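Local coordinates for staphylococcus aureus CymR (Staphylococcus aureus, PDB 3T8R), which is a dimeric transcriptional regulator with an Rrf2-type helix-turn-helix domain that probably senses oxidation through a thiol and controls stress resistance and the oxidative response, at residues L14-S19 and G50-A55; K32-E37 and L43-L48. One frame throughout, in Å; residues are numbered along the deposited sequence.

Contact 1: L14-S19 and G50-A55; sequences LTLMIS and GPLRNA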
loop_
_atom_site.group_PDB
_atom_site.type_symbol
_atom_site.label_atom_id
_atom_site.label_comp_id
_atom_site.label_asym_id
_atom_site.label_seq_id
_atom_site.Cartn_x
_atom_site.Cartn_y
_atom_site.Cartn_z
ATOM N N LEU A 14 14.075 0.088 -9.139
ATOM C CA LEU A 14 14.653 0.816 -8.030
ATOM C C LEU A 14 15.984 0.198 -7.639
ATOM O O LEU A 14 16.960 0.913 -7.419
ATOM C CB LEU A 14 13.706 0.801 -6.832
ATOM C CG LEU A 14 13.330 2.121 -6.162
ATOM C CD1 LEU A 14 12.864 1.849 -4.733
ATOM C CD2 LEU A 14 14.454 3.161 -6.199
ATOM N N THR A 15 16.019 -1.130 -7.563
ATOM C CA THR A 15 17.270 -1.836 -7.275
ATOM C C THR A 15 18.369 -1.538 -8.294
ATOM O O THR A 15 19.515 -1.303 -7.922
ATOM C CB THR A 15 17.056 -3.366 -7.144
ATOM O OG1 THR A 15 16.107 -3.628 -6.099
ATOM C CG2 THR A 15 18.380 -4.046 -6.788
ATOM N N LEU A 16 18.019 -1.552 -9.577
ATOM C CA LEU A 16 18.933 -1.174 -10.654
ATOM C C LEU A 16 19.516 0.221 -10.381
ATOM O O LEU A 16 20.731 0.436 -10.416
ATOM C CB LEU A 16 18.172 -1.192 -11.995
ATOM C CG LEU A 16 18.870 -1.150 -13.358
ATOM C CD1 LEU A 16 18.101 -0.256 -14.328
ATOM C CD2 LEU A 16 20.317 -0.724 -13.276
ATOM N N MET A 17 18.636 1.164 -10.083
ATOM C CA MET A 17 19.041 2.550 -9.908
ATOM C C MET A 17 19.935 2.754 -8.680
ATOM O O MET A 17 20.864 3.555 -8.709
ATOM C CB MET A 17 17.809 3.453 -9.875
ATOM C CG MET A 17 17.042 3.455 -11.190
ATOM S SD MET A 17 17.996 4.231 -12.510
ATOM C CE MET A 17 18.013 5.928 -11.950
ATOM N N ILE A 18 19.664 2.022 -7.607
ATOM C CA ILE A 18 20.497 2.112 -6.414
ATOM C C ILE A 18 21.905 1.614 -6.725
ATOM O O ILE A 18 22.892 2.222 -6.317
ATOM C CB ILE A 18 19.873 1.335 -5.229
ATOM C CG1 ILE A 18 18.571 2.009 -4.793
ATOM C CG2 ILE A 18 20.839 1.274 -4.070
ATOM C CD1 ILE A 18 17.684 1.140 -3.907
ATOM N N SER A 19 21.989 0.522 -7.474
ATOM C CA SER A 19 23.275 -0.017 -7.917
ATOM C C SER A 19 24.062 1.023 -8.707
ATOM O O SER A 19 25.248 1.255 -8.467
ATOM C CB SER A 19 23.063 -1.257 -8.784
ATOM O OG SER A 19 22.940 -2.407 -7.971
ATOM N N GLY A 50 14.833 0.240 -20.666
ATOM C CA GLY A 50 14.205 1.006 -21.731
ATOM C C GLY A 50 13.596 2.320 -21.268
ATOM O O GLY A 50 14.016 3.391 -21.716
ATOM N N PRO A 51 12.606 2.247 -20.364
ATOM C CA PRO A 51 11.907 3.427 -19.845
ATOM C C PRO A 51 12.808 4.387 -19.061
ATOM O O PRO A 51 12.646 5.598 -19.185
ATOM C CB PRO A 51 10.841 2.829 -18.929
ATOM C CG PRO A 51 10.598 1.464 -19.482
ATOM C CD PRO A 51 11.927 0.993 -19.983
ATOM N N LEU A 52 13.742 3.858 -18.279
ATOM C CA LEU A 52 14.694 4.696 -17.547
ATOM C C LEU A 52 15.605 5.494 -18.486
ATOM O O LEU A 52 15.937 6.664 -18.235
ATOM C CB LEU A 52 15.533 3.826 -16.608
ATOM C CG LEU A 52 14.732 3.209 -15.463
ATOM C CD1 LEU A 52 15.528 2.117 -14.770
ATOM C CD2 LEU A 52 14.319 4.284 -14.466
ATOM N N ARG A 53 16.002 4.849 -19.574
ATOM C CA ARG A 53 16.838 5.479 -20.579
ATOM C C ARG A 53 16.033 6.563 -21.296
ATOM O O ARG A 53 16.510 7.680 -21.512
ATOM C CB ARG A 53 17.304 4.410 -21.568
ATOM C CG ARG A 53 18.464 4.789 -22.450
ATOM C CD ARG A 53 18.929 3.554 -23.213
ATOM N NE ARG A 53 17.854 3.013 -24.043
ATOM C CZ ARG A 53 17.581 1.719 -24.185
ATOM N NH1 ARG A 53 18.304 0.802 -23.549
ATOM N NH2 ARG A 53 16.582 1.340 -24.971
ATOM N N ASN A 54 14.797 6.237 -21.644
ATOM C CA ASN A 54 13.936 7.176 -22.356
ATOM C C ASN A 54 13.609 8.422 -21.551
ATOM O O ASN A 54 13.424 9.502 -22.108
ATOM C CB ASN A 54 12.661 6.475 -22.814
ATOM C CG ASN A 54 12.917 5.523 -23.952
ATOM O OD1 ASN A 54 13.966 5.589 -24.592
ATOM N ND2 ASN A 54 11.968 4.626 -24.213
ATOM N N ALA A 55 13.552 8.270 -20.232
ATOM C CA ALA A 55 13.286 9.395 -19.345
ATOM C C ALA A 55 14.547 10.204 -19.079
ATOM O O ALA A 55 14.489 11.241 -18.428
ATOM C CB ALA A 55 12.684 8.907 -18.028
#

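Contact 2: K32-E37 and L43-L48; sequences KSIAEE and LYLEQL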
loop_
_atom_site.group_PDB
_atom_site.type_symbol
_atom_site.label_atom_id
_atom_site.label_comp_id
_atom_site.label_asym_id
_atom_site.label_seq_id
_atom_site.Cartn_x
_atom_site.Cartn_y
_atom_site.Cartn_z
ATOM N N LYS A 32 24.535 -7.338 -17.632
ATOM C CA LYS A 32 24.772 -8.725 -17.251
ATOM C C LYS A 32 25.030 -8.864 -15.752
ATOM O O LYS A 32 24.471 -9.745 -15.100
ATOM C CB LYS A 32 25.934 -9.310 -18.050
ATOM C CG LYS A 32 26.305 -10.726 -17.657
ATOM C CD LYS A 32 27.154 -11.390 -18.732
ATOM C CE LYS A 32 28.256 -10.465 -19.207
ATOM N NZ LYS A 32 29.104 -11.098 -20.259
ATOM N N SER A 33 25.864 -7.987 -15.202
ATOM C CA SER A 33 26.202 -8.083 -13.785
ATOM C C SER A 33 25.014 -7.722 -12.872
ATOM O O SER A 33 24.793 -8.370 -11.864
ATOM C CB SER A 33 27.453 -7.264 -13.449
ATOM O OG SER A 33 27.136 -5.917 -13.153
ATOM N N ILE A 34 24.236 -6.713 -13.248
ATOM C CA ILE A 34 23.054 -6.340 -12.471
ATOM C C ILE A 34 22.002 -7.447 -12.465
ATOM O O ILE A 34 21.439 -7.776 -11.414
ATOM C CB ILE A 34 22.425 -5.023 -12.986
ATOM C CG1 ILE A 34 23.410 -3.871 -12.810
ATOM C CG2 ILE A 34 21.135 -4.715 -12.230
ATOM C CD1 ILE A 34 23.132 -2.676 -13.695
ATOM N N ALA A 35 21.736 -8.028 -13.632
ATOM C CA ALA A 35 20.765 -9.110 -13.742
ATOM C C ALA A 35 21.190 -10.282 -12.868
ATOM O O ALA A 35 20.388 -10.845 -12.125
ATOM C CB ALA A 35 20.614 -9.557 -15.196
ATOM N N GLU A 36 22.462 -10.645 -12.971
ATOM C CA GLU A 36 22.991 -11.740 -12.181
ATOM C C GLU A 36 22.885 -11.416 -10.702
ATOM O O GLU A 36 22.414 -12.239 -9.925
ATOM C CB GLU A 36 24.431 -12.063 -12.591
ATOM C CG GLU A 36 24.492 -13.006 -13.787
ATOM C CD GLU A 36 25.848 -13.049 -14.467
ATOM O OE1 GLU A 36 26.773 -12.331 -14.028
ATOM O OE2 GLU A 36 25.979 -13.802 -15.453
ATOM N N GLU A 37 23.294 -10.206 -10.329
ATOM C CA GLU A 37 23.255 -9.783 -8.927
ATOM C C GLU A 37 21.855 -9.850 -8.314
ATOM O O GLU A 37 21.717 -10.018 -7.101
ATOM C CB GLU A 37 23.811 -8.367 -8.769
ATOM C CG GLU A 37 25.304 -8.247 -9.007
ATOM C CD GLU A 37 25.812 -6.857 -8.690
ATOM O OE1 GLU A 37 24.994 -6.013 -8.261
ATOM O OE2 GLU A 37 27.025 -6.610 -8.864
ATOM N N LEU A 43 16.897 -10.155 -20.268
ATOM C CA LEU A 43 15.786 -9.700 -21.089
ATOM C C LEU A 43 14.787 -8.912 -20.246
ATOM O O LEU A 43 14.266 -7.884 -20.683
ATOM C CB LEU A 43 15.114 -10.893 -21.769
ATOM C CG LEU A 43 14.068 -10.672 -22.865
ATOM C CD1 LEU A 43 14.668 -9.999 -24.099
ATOM C CD2 LEU A 43 13.425 -12.011 -23.230
ATOM N N TYR A 44 14.522 -9.390 -19.032
ATOM C CA TYR A 44 13.611 -8.691 -18.150
ATOM C C TYR A 44 14.221 -7.354 -17.748
ATOM O O TYR A 44 13.527 -6.346 -17.684
ATOM C CB TYR A 44 13.307 -9.541 -16.914
ATOM C CG TYR A 44 12.345 -8.896 -15.948
ATOM C CD1 TYR A 44 10.973 -9.025 -16.114
ATOM C CD2 TYR A 44 12.811 -8.167 -14.861
ATOM C CE1 TYR A 44 10.087 -8.442 -15.224
ATOM C CE2 TYR A 44 11.935 -7.574 -13.973
ATOM C CZ TYR A 44 10.575 -7.716 -14.157
ATOM O OH TYR A 44 9.706 -7.125 -13.263
ATOM N N LEU A 45 15.526 -7.342 -17.505
ATOM C CA LEU A 45 16.203 -6.116 -17.098
ATOM C C LEU A 45 16.076 -5.094 -18.221
ATOM O O LEU A 45 15.890 -3.904 -17.981
ATOM C CB LEU A 45 17.682 -6.380 -16.810
ATOM C CG LEU A 45 18.340 -5.732 -15.587
ATOM C CD1 LEU A 45 19.857 -5.808 -15.695
ATOM C CD2 LEU A 45 17.903 -4.291 -15.364
ATOM N N GLU A 46 16.172 -5.579 -19.450
ATOM C CA GLU A 46 16.073 -4.721 -20.622
ATOM C C GLU A 46 14.772 -3.931 -20.636
ATOM O O GLU A 46 14.748 -2.776 -21.057
ATOM C CB GLU A 46 16.209 -5.556 -21.896
ATOM C CG GLU A 46 16.171 -4.747 -23.179
ATOM C CD GLU A 46 17.262 -3.709 -23.237
ATOM O OE1 GLU A 46 16.992 -2.594 -23.736
ATOM O OE2 GLU A 46 18.395 -4.006 -22.791
ATOM N N GLN A 47 13.695 -4.546 -20.163
ATOM C CA GLN A 47 12.392 -3.886 -20.119
ATOM C C GLN A 47 12.327 -2.776 -19.079
ATOM O O GLN A 47 11.477 -1.891 -19.159
ATOM C CB GLN A 47 11.285 -4.903 -19.870
ATOM C CG GLN A 47 11.087 -5.863 -21.028
ATOM C CD GLN A 47 10.001 -6.882 -20.749
ATOM O OE1 GLN A 47 9.614 -7.095 -19.596
ATOM N NE2 GLN A 47 9.506 -7.523 -21.802
ATOM N N LEU A 48 13.226 -2.827 -18.104
ATOM C CA LEU A 48 13.285 -1.790 -17.085
ATOM C C LEU A 48 14.176 -0.674 -17.586
ATOM O O LEU A 48 13.891 0.504 -17.391
ATOM C CB LEU A 48 13.858 -2.352 -15.786
ATOM C CG LEU A 48 13.179 -3.611 -15.259
ATOM C CD1 LEU A 48 13.900 -4.073 -14.010
ATOM C CD2 LEU A 48 11.730 -3.320 -14.948
#

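Contact 1: L14-S19 and G50-A55
L52 reaches from helix 42-54 toward L16 and M17 of helix 8-21, and its two methyls carry its whole side of the contact. The closest touch is methyl to methyl, L16 CD1 lying 3.5 Å from L52 CD1, the two leucines coming from facing helices and overlapping at their ends. M17 meets the same leucine chiefly with its sulfur: SD stands 4.0 Å from L52 CD1 and 4.2 Å from L52 CD2, near both arms of the branch. A bend at chi2 (-67°) turns the sulfur back from a fully extended course and sets it beside L52. No hydrogen bond crosses, and the closest pair of CA atoms, M17 and L52, is 9.0 Å apart, a spacing bridged by the side chains alone. All three residues are buried. Further out, I58 of strand 58-60 packs on both M17 and L52, while I82 of helix 79-87 and L123 of helix 123-127 also touch M17. The three side chains thus belong to the hydrophobic core of the winged helix-turn-helix domain, where helices 8-21 and 42-54 meet beside wing strand 58-60, with helix 79-87 and, on the helix 8-21 side, helix 123-127 adjoining.

Contact 2: K32-E37 and L43-L48
A single methyl, CD1 of L45, makes the apolar contacts between segments 32-37 and 43-48, touching both I34 and A35. On I34 it meets the branch point and one arm: L45 CD1 is 3.8 Å from I34 CB and 3.9 Å from I34 CG2, and the two side chains cross at about a right angle. The isoleucine presents CG2 here because that methyl stands anti to the backbone N, whereas CG1, set beside the N by a chi1 of -63°, carries CD1 off toward L16 of helix 8-21. A35 adds its small CB, 3.9 Å from L45 CD1. With so short a side chain on one helix, the backbones can come near, and the CA atoms of A35 and L45 are 6.4 Å apart.

Helices 31-37 and 42-54, joined by a short turn, form the helix-turn-helix of the Rrf2-type domain; the second is by position the recognition helix, which in relatives enters the DNA major groove. L45 is buried on the side of that helix turned to helix 31-37, and L31 extends the apolar surface it packs on.

Contact with the backbone comes through the same methyl, since L45 CD1 also lies 3.6 Å from A35 N, a van der Waals approach to the helix main chain. No hydrogen bond joins the two segments; near the helix starts, S33 N bonds S30 OG, and Y44 N bonds S41 OG, the latter in the turn leading into helix 42-54.

Overall arrangement
Both contacts draw on helix 42-54, contact 2 using its first half and contact 1 its last turn, so one helix packs against both 31-37 and 8-21. Their centres lie about 11 Å apart, and L16 joins them directly: L16 CD2 is 3.5 Å from I34 CD1, and L16 CG is 3.9 Å from L45 CD2. Contact 1 lies nearer the centre of the chain, about 6 Å between centres against about 13 Å for contact 2. Helix 8-21 also faces the second subunit, where T15 OG1 is hydrogen-bonded to Q103 OE1 of that chain, so this helix links the probable recognition helix, through contact 1, to the dimer interface.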